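Local coordinates for protein D-alanine--D-alanine ligase (Coxiella burnetii, PDB 3TQT) that catalyses the ATP-driven joining of two D-alanines into D-alanyl-D-alanine, a building block of bacterial cell-wall peptidoglycan, at residues A233-G238 / P341-Q346; F305-P308 / V312-N315. All coordinates share one frame; numbering follows the deposited sequence.

Contact 1. Residues A233-G238 / P341-Q346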
# COMPACT_ATOMS: atom_id res chain seq x y z
N ALA A 233 8.22 20.23 6.25
CA ALA A 233 8.78 18.93 6.52
C ALA A 233 8.23 18.44 7.84
O ALA A 233 8.28 19.15 8.84
CB ALA A 233 10.29 19.01 6.58
N VAL A 234 7.68 17.23 7.83
CA VAL A 234 7.15 16.61 9.04
C VAL A 234 8.03 15.42 9.44
O VAL A 234 8.51 14.67 8.59
CB VAL A 234 5.69 16.15 8.83
CG1 VAL A 234 5.15 15.46 10.10
CG2 VAL A 234 4.82 17.33 8.46
N LEU A 235 8.25 15.29 10.73
CA LEU A 235 9.09 14.22 11.26
C LEU A 235 8.44 13.61 12.48
O LEU A 235 8.04 14.32 13.41
CB LEU A 235 10.44 14.77 11.64
CG LEU A 235 11.41 13.84 12.35
CD1 LEU A 235 11.89 12.76 11.41
CD2 LEU A 235 12.58 14.68 12.86
N GLY A 236 8.35 12.28 12.49
CA GLY A 236 7.86 11.60 13.67
C GLY A 236 7.04 10.38 13.31
O GLY A 236 6.82 10.09 12.14
N ASN A 237 6.58 9.69 14.34
CA ASN A 237 5.65 8.59 14.18
C ASN A 237 4.33 9.06 14.73
O ASN A 237 3.57 9.70 14.02
CB ASN A 237 6.15 7.35 14.94
CG ASN A 237 7.23 6.60 14.18
OD1 ASN A 237 7.38 6.78 12.98
ND2 ASN A 237 7.97 5.74 14.89
N GLY A 238 4.08 8.77 16.00
CA GLY A 238 2.84 9.15 16.64
C GLY A 238 2.74 10.62 16.99
O GLY A 238 1.65 11.20 16.95
N PRO A 341 22.48 15.28 10.07
CA PRO A 341 22.88 14.05 10.77
C PRO A 341 21.88 13.65 11.85
O PRO A 341 21.52 12.47 11.96
CB PRO A 341 24.21 14.45 11.42
CG PRO A 341 24.75 15.51 10.52
CD PRO A 341 23.55 16.29 10.09
N ASN A 342 21.44 14.63 12.64
CA ASN A 342 20.48 14.40 13.71
C ASN A 342 19.14 13.98 13.14
O ASN A 342 18.45 13.13 13.70
CB ASN A 342 20.28 15.66 14.52
CG ASN A 342 21.57 16.20 15.12
OD1 ASN A 342 21.90 15.92 16.26
ND2 ASN A 342 22.30 16.97 14.34
N LEU A 343 18.74 14.62 12.04
CA LEU A 343 17.52 14.25 11.36
C LEU A 343 17.58 12.77 10.99
O LEU A 343 16.65 12.01 11.24
CB LEU A 343 17.33 15.11 10.10
CG LEU A 343 16.25 14.68 9.11
CD1 LEU A 343 14.85 14.62 9.78
CD2 LEU A 343 16.23 15.61 7.90
N LEU A 344 18.70 12.35 10.39
CA LEU A 344 18.84 10.96 9.97
C LEU A 344 18.80 10.02 11.17
O LEU A 344 18.20 8.95 11.10
CB LEU A 344 20.13 10.75 9.18
CG LEU A 344 20.24 11.57 7.89
CD1 LEU A 344 21.60 11.33 7.21
CD2 LEU A 344 19.08 11.25 6.96
N ASP A 345 19.45 10.40 12.27
CA ASP A 345 19.40 9.57 13.48
C ASP A 345 17.96 9.39 13.94
O ASP A 345 17.53 8.30 14.32
CB ASP A 345 20.21 10.18 14.64
CG ASP A 345 21.70 10.22 14.37
OD1 ASP A 345 22.22 9.30 13.71
OD2 ASP A 345 22.35 11.18 14.83
N GLN A 346 17.21 10.49 13.93
CA GLN A 346 15.81 10.43 14.34
C GLN A 346 14.98 9.54 13.42
O GLN A 346 14.17 8.74 13.89
CB GLN A 346 15.24 11.85 14.47
CG GLN A 346 15.91 12.58 15.65
CD GLN A 346 15.23 13.88 16.03
OE1 GLN A 346 14.06 14.10 15.73
NE2 GLN A 346 15.97 14.75 16.72

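Contact 2. Residues F305-P308 / V312-N315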
# COMPACT_ATOMS: atom_id res chain seq x y z
N PHE A 305 -0.60 24.86 -1.35
CA PHE A 305 -0.76 26.18 -1.95
C PHE A 305 -1.26 27.11 -0.86
O PHE A 305 -2.09 26.72 -0.03
CB PHE A 305 -1.75 26.14 -3.11
CG PHE A 305 -1.14 25.72 -4.41
CD1 PHE A 305 -0.56 26.65 -5.25
CD2 PHE A 305 -1.12 24.38 -4.77
CE1 PHE A 305 0.02 26.26 -6.44
CE2 PHE A 305 -0.54 23.98 -5.97
CZ PHE A 305 0.03 24.92 -6.80
N VAL A 306 -0.71 28.32 -0.82
CA VAL A 306 -1.28 29.36 0.02
C VAL A 306 -1.79 30.44 -0.92
O VAL A 306 -1.02 31.05 -1.65
CB VAL A 306 -0.26 29.96 0.98
CG1 VAL A 306 -0.88 31.13 1.75
CG2 VAL A 306 0.23 28.90 1.94
N THR A 307 -3.11 30.65 -0.91
CA THR A 307 -3.73 31.58 -1.84
C THR A 307 -3.45 33.02 -1.44
O THR A 307 -3.01 33.30 -0.31
CB THR A 307 -5.27 31.37 -1.90
OG1 THR A 307 -5.85 31.79 -0.66
CG2 THR A 307 -5.60 29.90 -2.13
N PRO A 308 -3.70 33.94 -2.36
CA PRO A 308 -3.51 35.36 -2.02
C PRO A 308 -4.36 35.77 -0.82
O PRO A 308 -3.92 36.59 -0.03
CB PRO A 308 -3.97 36.07 -3.29
CG PRO A 308 -3.66 35.09 -4.38
CD PRO A 308 -3.98 33.74 -3.79
N VAL A 312 -4.87 28.19 3.21
CA VAL A 312 -3.86 27.14 3.17
C VAL A 312 -4.47 25.83 2.69
O VAL A 312 -5.40 25.30 3.30
CB VAL A 312 -3.22 26.97 4.55
CG1 VAL A 312 -2.10 25.92 4.51
CG2 VAL A 312 -2.68 28.31 5.04
N LEU A 313 -3.93 25.31 1.59
CA LEU A 313 -4.48 24.16 0.90
C LEU A 313 -3.42 23.11 0.67
O LEU A 313 -2.37 23.39 0.08
CB LEU A 313 -5.04 24.58 -0.45
CG LEU A 313 -6.12 25.65 -0.43
CD1 LEU A 313 -6.50 26.06 -1.87
CD2 LEU A 313 -7.34 25.14 0.35
N VAL A 314 -3.69 21.89 1.13
CA VAL A 314 -2.76 20.81 0.87
C VAL A 314 -2.88 20.43 -0.59
O VAL A 314 -3.98 20.30 -1.12
CB VAL A 314 -3.02 19.58 1.76
CG1 VAL A 314 -2.07 18.46 1.38
CG2 VAL A 314 -2.87 19.93 3.23
N ASN A 315 -1.75 20.28 -1.27
CA ASN A 315 -1.78 19.72 -2.61
C ASN A 315 -1.27 18.29 -2.67
O ASN A 315 -1.77 17.48 -3.45
CB ASN A 315 -0.96 20.56 -3.58
CG ASN A 315 -1.36 20.32 -5.03
OD1 ASN A 315 -2.55 20.20 -5.34
ND2 ASN A 315 -0.38 20.24 -5.91

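Contact 1. Residues A233-G238 / P341-Q346
Leu-235 carries the whole strand side of this contact, reaching across to Leu-343 and Gln-346 of the helix. Its CG lies anti to the backbone N (chi1 173°), which sends both methyl groups outward from the strand. CD2 meets Leu-343 CD1 at 3.8 Å, and Leu-235 CD1 is hardly farther from that same Leu-343 CD1, at 3.9 Å. One helix methyl therefore rests against both branches of the fork, the two leucines meeting at a slant. On its other flank Leu-235 CD2 lies 3.3 Å from OE1 of Gln-346, a tight van der Waals contact in which the amide side chain crosses the leucine at about a right angle. Leu-343 and Gln-346, three residues apart, share one helix side: the leucine brings a methyl to the buried patch, and partly exposed Gln-346 lays its extended chain at the margin. The strand belongs to the antiparallel sheet of the ATP-grasp region, here packed between helices: Leu-235 turns to helices 340-370 and 328-335, where Tyr-329, Trp-333, Leu-347 and Leu-350 also touch it, while its neighbour Val-234 packs on helix 277-293. A branched aliphatic residue suits such a buried, mostly apolar setting. Next comes Gly-236, whose phi of 144° would jam a CB against the preceding carbonyl oxygen. Asn-237 uses both ends of its amide, OD1 accepting from Gly-298 N and ND2 donating to Leu-350 O of helix 340-370.

Contact 2. Residues F305-P308 / V312-N315
Val-312 stands across from Val-306 in a non-hydrogen-bonded antiparallel pair, with CG2 of Val-312 4.3 Å from CG2 of Val-306. Both side chains project to the face covered by helix 277-293, where each touches Ile-283; beta-branched valines are at home in such extended, buried positions. One residue on, Leu-313 pairs with Phe-305 through two backbone hydrogen bonds. Phe-305 N gives to Leu-313 O at 2.7 Å, and Leu-313 N returns a bond to Phe-305 O at 2.8 Å. On the opposite face from the valines, CD1 of Leu-313 meets CG2 of Thr-307 at 4.0 Å, the side chains slanting across each other. Thr-307 suits the turn because it is two-sided: its methyl meets the leucine while OG1 is hydrogen-bonded to Lys-311 N, bracing the loop. The arrangement is a beta hairpin of strands 298-306 and 312-318, the latter an edge strand of the ATP-grasp sheet in this chain. Val-314 turns back to the helix-covered face, where it packs on Ile-286. Asn-315 shares the face of Phe-305, whose broad flat ring spreads over it and also meets Val-156 and Glu-229. The CG of Asn-315, anti to the backbone N (chi1 -159°), places the amide alongside the ring. ND2 and CG lie at the ring edge, near its plane, ND2 3.7 Å from Phe-305 CE2; the amide plane is turned 76° from that of the ring. Its OD1 is hydrogen-bonded to Lys-145 NZ, which limits the rotation of the amide, while the backbone of Asn-315 bonds to Asp-303 and carries the strand pairing onward.

Contacts 1 and 2 reach the same antiparallel sheet through neighbouring strands, 228-236 and 298-306. Their centres are 25 Å apart and their nearest atoms about 10 Å, so they do not touch. In sequence, both segments of contact 2 fall between the two segments of contact 1. Contact 1 lies away from the predicted ligand sites and joins the sheet to the long C-terminal helix. Contact 2 lies closer to them: the side chain of Val-306 is about 4 Å from that of Ile-230, in the predicted ATP-binding range, and that of Asn-315 about 5 Å from that of Glu-316, which directly follows it and is a predicted magnesium ligand together with Asp-303 and Asn-318.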